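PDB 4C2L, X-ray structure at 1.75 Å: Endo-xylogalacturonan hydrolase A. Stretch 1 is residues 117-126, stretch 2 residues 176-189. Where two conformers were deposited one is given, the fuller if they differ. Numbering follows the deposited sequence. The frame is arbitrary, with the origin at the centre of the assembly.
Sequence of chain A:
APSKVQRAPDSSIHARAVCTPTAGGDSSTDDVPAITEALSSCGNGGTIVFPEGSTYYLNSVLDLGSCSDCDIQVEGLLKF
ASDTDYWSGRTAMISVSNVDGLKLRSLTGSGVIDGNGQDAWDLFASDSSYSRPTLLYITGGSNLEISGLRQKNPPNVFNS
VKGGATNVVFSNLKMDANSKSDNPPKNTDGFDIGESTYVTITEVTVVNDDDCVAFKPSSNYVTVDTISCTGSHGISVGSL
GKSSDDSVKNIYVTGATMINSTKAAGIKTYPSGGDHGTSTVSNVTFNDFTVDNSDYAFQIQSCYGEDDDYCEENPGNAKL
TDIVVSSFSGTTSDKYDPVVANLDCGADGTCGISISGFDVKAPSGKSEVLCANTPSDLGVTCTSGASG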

# COMPACT_ATOMS: atom_id res chain seq x y z
N GLY A 117 11.27 -5.23 -11.95
CA GLY A 117 9.92 -5.70 -12.23
C GLY A 117 9.45 -5.67 -13.67
O GLY A 117 8.37 -6.14 -13.96
N GLN A 118 10.24 -5.10 -14.58
CA GLN A 118 9.75 -4.87 -15.95
C GLN A 118 9.22 -6.15 -16.59
O GLN A 118 8.13 -6.16 -17.17
CB GLN A 118 10.84 -4.27 -16.85
CG GLN A 118 10.30 -3.88 -18.23
CD GLN A 118 9.36 -2.67 -18.17
OE1 GLN A 118 9.71 -1.63 -17.60
NE2 GLN A 118 8.18 -2.80 -18.76
N ASP A 119 10.01 -7.22 -16.52
CA ASP A 119 9.60 -8.46 -17.17
C ASP A 119 8.28 -8.98 -16.60
O ASP A 119 7.43 -9.46 -17.34
CB ASP A 119 10.69 -9.53 -17.04
CG ASP A 119 11.89 -9.26 -17.92
OD1 ASP A 119 11.90 -8.27 -18.70
OD2 ASP A 119 12.86 -10.03 -17.82
N ALA A 120 8.13 -8.87 -15.28
CA ALA A 120 6.90 -9.29 -14.61
C ALA A 120 5.72 -8.45 -15.10
O ALA A 120 4.64 -8.99 -15.34
CB ALA A 120 7.04 -9.19 -13.10
N TRP A 121 5.92 -7.14 -15.26
CA TRP A 121 4.79 -6.31 -15.71
C TRP A 121 4.38 -6.66 -17.11
O TRP A 121 3.20 -6.67 -17.44
CB TRP A 121 5.11 -4.82 -15.65
CG TRP A 121 5.58 -4.36 -14.31
CD1 TRP A 121 5.22 -4.86 -13.05
CD2 TRP A 121 6.51 -3.27 -14.04
NE1 TRP A 121 5.88 -4.17 -12.06
CE2 TRP A 121 6.66 -3.19 -12.59
CE3 TRP A 121 7.24 -2.37 -14.85
CZ2 TRP A 121 7.50 -2.26 -11.98
CZ3 TRP A 121 8.06 -1.43 -14.22
CH2 TRP A 121 8.19 -1.37 -12.82
N ASP A 122 5.36 -6.95 -17.96
CA ASP A 122 5.06 -7.29 -19.35
C ASP A 122 4.41 -8.66 -19.47
O ASP A 122 3.47 -8.83 -20.26
CB ASP A 122 6.34 -7.22 -20.20
CG ASP A 122 6.86 -5.79 -20.36
OD1 ASP A 122 6.07 -4.83 -20.44
OD2 ASP A 122 8.08 -5.64 -20.44
N LEU A 123 4.88 -9.62 -18.67
CA LEU A 123 4.26 -10.94 -18.64
C LEU A 123 2.83 -10.87 -18.11
O LEU A 123 1.91 -11.41 -18.71
CB LEU A 123 5.09 -11.91 -17.80
CG LEU A 123 4.60 -13.36 -17.71
CD1 LEU A 123 4.35 -13.96 -19.09
CD2 LEU A 123 5.64 -14.19 -16.95
N PHE A 124 2.64 -10.17 -16.99
CA PHE A 124 1.30 -10.02 -16.43
C PHE A 124 0.34 -9.35 -17.43
O PHE A 124 -0.83 -9.68 -17.48
CB PHE A 124 1.37 -9.20 -15.15
CG PHE A 124 0.04 -9.03 -14.50
CD1 PHE A 124 -0.56 -10.11 -13.85
CD2 PHE A 124 -0.64 -7.82 -14.56
CE1 PHE A 124 -1.79 -9.97 -13.24
CE2 PHE A 124 -1.88 -7.68 -13.96
CZ PHE A 124 -2.46 -8.77 -13.30
N ALA A 125 0.85 -8.39 -18.20
CA ALA A 125 0.03 -7.67 -19.19
C ALA A 125 -0.55 -8.62 -20.24
O ALA A 125 -1.69 -8.45 -20.66
CB ALA A 125 0.84 -6.57 -19.86
N SER A 126 0.22 -9.64 -20.63
CA SER A 126 -0.24 -10.62 -21.62
C SER A 126 -0.94 -11.82 -21.00
O SER A 126 -1.71 -12.52 -21.67
CB SER A 126 0.94 -11.12 -22.47
OG SER A 126 1.35 -10.15 -23.39
N ASP A 176 9.41 3.88 -6.19
CA ASP A 176 9.01 4.23 -7.54
C ASP A 176 8.96 3.02 -8.43
O ASP A 176 9.85 2.17 -8.39
CB ASP A 176 9.96 5.30 -8.14
CG ASP A 176 11.43 4.92 -8.00
OD1 ASP A 176 11.96 4.23 -8.88
OD2 ASP A 176 12.08 5.33 -7.02
N ALA A 177 7.90 2.94 -9.23
CA ALA A 177 7.74 1.92 -10.25
C ALA A 177 7.45 2.65 -11.55
O ALA A 177 6.43 3.34 -11.64
CB ALA A 177 6.59 0.99 -9.88
N ASN A 178 8.35 2.51 -12.53
CA ASN A 178 8.19 3.13 -13.84
C ASN A 178 8.50 2.13 -14.94
O ASN A 178 9.58 1.56 -14.95
CB ASN A 178 9.15 4.32 -13.98
CG ASN A 178 8.75 5.47 -13.07
OD1 ASN A 178 9.32 5.63 -11.99
ND2 ASN A 178 7.75 6.25 -13.48
N SER A 179 7.53 1.92 -15.81
CA SER A 179 7.68 0.99 -16.92
C SER A 179 8.42 1.64 -18.08
O SER A 179 8.18 2.80 -18.40
CB SER A 179 6.32 0.54 -17.43
OG SER A 179 6.49 -0.34 -18.53
N LYS A 180 9.31 0.88 -18.70
CA LYS A 180 10.01 1.31 -19.91
C LYS A 180 9.21 1.03 -21.18
O LYS A 180 9.65 1.35 -22.30
CB LYS A 180 11.36 0.59 -19.96
CG LYS A 180 12.34 1.13 -18.94
CD LYS A 180 13.72 0.49 -19.07
CE LYS A 180 13.98 -0.54 -17.98
NZ LYS A 180 13.99 0.04 -16.60
N SER A 181 8.03 0.43 -21.03
CA SER A 181 7.18 0.11 -22.17
C SER A 181 5.80 0.74 -21.99
O SER A 181 5.62 1.58 -21.11
CB SER A 181 7.05 -1.40 -22.35
OG SER A 181 6.27 -1.99 -21.34
N ASP A 182 4.84 0.28 -22.79
CA ASP A 182 3.47 0.76 -22.71
C ASP A 182 2.67 -0.01 -21.67
O ASP A 182 1.54 0.35 -21.38
CB ASP A 182 2.79 0.62 -24.06
CG ASP A 182 3.46 1.45 -25.14
OD1 ASP A 182 3.38 2.70 -25.03
OD2 ASP A 182 4.05 0.87 -26.08
N ASN A 183 3.25 -1.09 -21.15
CA ASN A 183 2.58 -1.86 -20.10
C ASN A 183 2.84 -1.21 -18.75
O ASN A 183 3.99 -1.05 -18.37
CB ASN A 183 3.07 -3.30 -20.09
CG ASN A 183 2.65 -4.06 -21.33
OD1 ASN A 183 1.53 -3.91 -21.81
ND2 ASN A 183 3.54 -4.88 -21.83
N PRO A 184 1.77 -0.85 -18.02
CA PRO A 184 1.97 -0.18 -16.74
C PRO A 184 2.43 -1.13 -15.63
O PRO A 184 2.28 -2.37 -15.76
CB PRO A 184 0.58 0.40 -16.40
CG PRO A 184 -0.38 -0.34 -17.25
CD PRO A 184 0.34 -1.05 -18.35
N PRO A 185 3.01 -0.58 -14.56
CA PRO A 185 3.43 -1.39 -13.41
C PRO A 185 2.20 -1.73 -12.55
O PRO A 185 1.99 -1.14 -11.49
CB PRO A 185 4.41 -0.49 -12.67
CG PRO A 185 4.04 0.91 -13.06
CD PRO A 185 3.43 0.83 -14.43
N LYS A 186 1.39 -2.67 -13.02
CA LYS A 186 0.11 -3.01 -12.37
C LYS A 186 0.30 -3.52 -10.94
O LYS A 186 1.24 -4.26 -10.67
CB LYS A 186 -0.61 -4.10 -13.16
CG LYS A 186 -1.14 -3.66 -14.51
CD LYS A 186 -2.33 -2.74 -14.37
CE LYS A 186 -3.03 -2.58 -15.72
NZ LYS A 186 -4.19 -1.64 -15.60
N ASN A 187 -0.62 -3.13 -10.05
CA ASN A 187 -0.68 -3.69 -8.70
C ASN A 187 0.57 -3.44 -7.88
O ASN A 187 0.93 -4.25 -7.03
CB ASN A 187 -0.98 -5.20 -8.77
CG ASN A 187 -2.19 -5.51 -9.63
OD1 ASN A 187 -2.06 -6.06 -10.72
ND2 ASN A 187 -3.38 -5.15 -9.13
N THR A 188 1.23 -2.31 -8.15
CA THR A 188 2.42 -1.94 -7.39
C THR A 188 2.03 -1.15 -6.13
O THR A 188 2.53 -0.04 -5.91
CB THR A 188 3.44 -1.18 -8.26
OG1 THR A 188 2.77 -0.18 -9.04
CG2 THR A 188 4.15 -2.19 -9.19
N ASP A 189 1.14 -1.73 -5.31
CA ASP A 189 0.70 -1.05 -4.07
C ASP A 189 1.90 -0.64 -3.23
O ASP A 189 2.84 -1.42 -3.06
CB ASP A 189 -0.12 -2.00 -3.18
CG ASP A 189 -1.35 -2.57 -3.84
OD1 ASP A 189 -1.48 -2.53 -5.08
OD2 ASP A 189 -2.21 -3.09 -3.09
O HOH W 1 11.44 -0.76 -15.72
O HOH W 2 1.33 -4.70 -16.82

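Most of stretch 1 is a short helix, and it lies against an irregular loop that has no repeating backbone pattern of its own. The loop passes the helix at Ser 179, near Gln 118, and at Asn 183, near Asp 122, then turns back so that the CA atoms of Trp 121 and Pro 185 are 5.6 Å apart. A helix spends its backbone polar groups on itself, so what it offers the loop is mostly side chains; the loop answers with both side chains and free peptide groups. The contact buries 558 Å², counting both sides.

Gly 117 does not touch the loop, but its O accepts a hydrogen bond from Trp 121 N at 2.9 Å. An ideal CB here would stand 3.0 Å from Trp 121 CZ2, so the bare glycine leaves room for the indole.

Gln 118 shows how an amide can read a loop. Its OE1 takes the backbone N of Lys 180 at 2.8 Å, nearly straight at 174°, while its NE2 donates a hydrogen bond to Ser 179 OG at 3.0 Å. Acceptor and donor ends are thus both matched within neighbouring loop residues. A water extends the pattern: it donates to Gln 118 OE1 and Asn 178 O and accepts from Lys 180 NZ, tying the lysine's long chain back to the same site. Ser 179 OG donates to Asn 183 O, 2.6 Å away, and also receives Ser 181 N at 3.0 Å, so the hydroxyl that meets the helix also holds the loop's bend in shape.

Asp 119 and Ala 120 are out of reach, and the next contact comes from Trp 121, which has the largest covered area of the helix residues. Pro 185 CB lies over one face of the indole, 3.5 Å from the centroid of the six-membered ring and 13° off its normal, a CH-pi contact in which a proline carbon meets the pi cloud. At the ring's edge Asn 178 O approaches Trp 121 CZ3 to 3.4 Å. Ala 177 CB also packs against the ring, 4.0 Å from Trp 121 CZ2. A second water donates to both Trp 121 O and Pro 184 O, bridging the two backbones.

One turn on from Gln 118, Asp 122 brings a carboxylate to two loop donors. Its OD1 accepts from Asn 183 ND2 at 2.9 Å and from Ser 181 OG at 3.0 Å, while its OD2 takes Gln 118 NE2 at 3.3 Å. The same glutamine amide therefore braces the acid and binds the loop. Ser 181 OG in turn accepts from Asn 183 N at 3.2 Å, so the loop partly organises its own donors.

Leu 123 points away. Phe 124 closes the far part of the contact, its CE2 3.9 Å from Lys 186 CB and 3.6 Å from Asn 187 OD1, beside the type II turn of residues 185-188. Ala 125 finishes it, with CB 3.4 Å from Asn 183 OD1. The rule is an apolar centre at Trp 121, with polar side chains at 118 and 122 binding the loop.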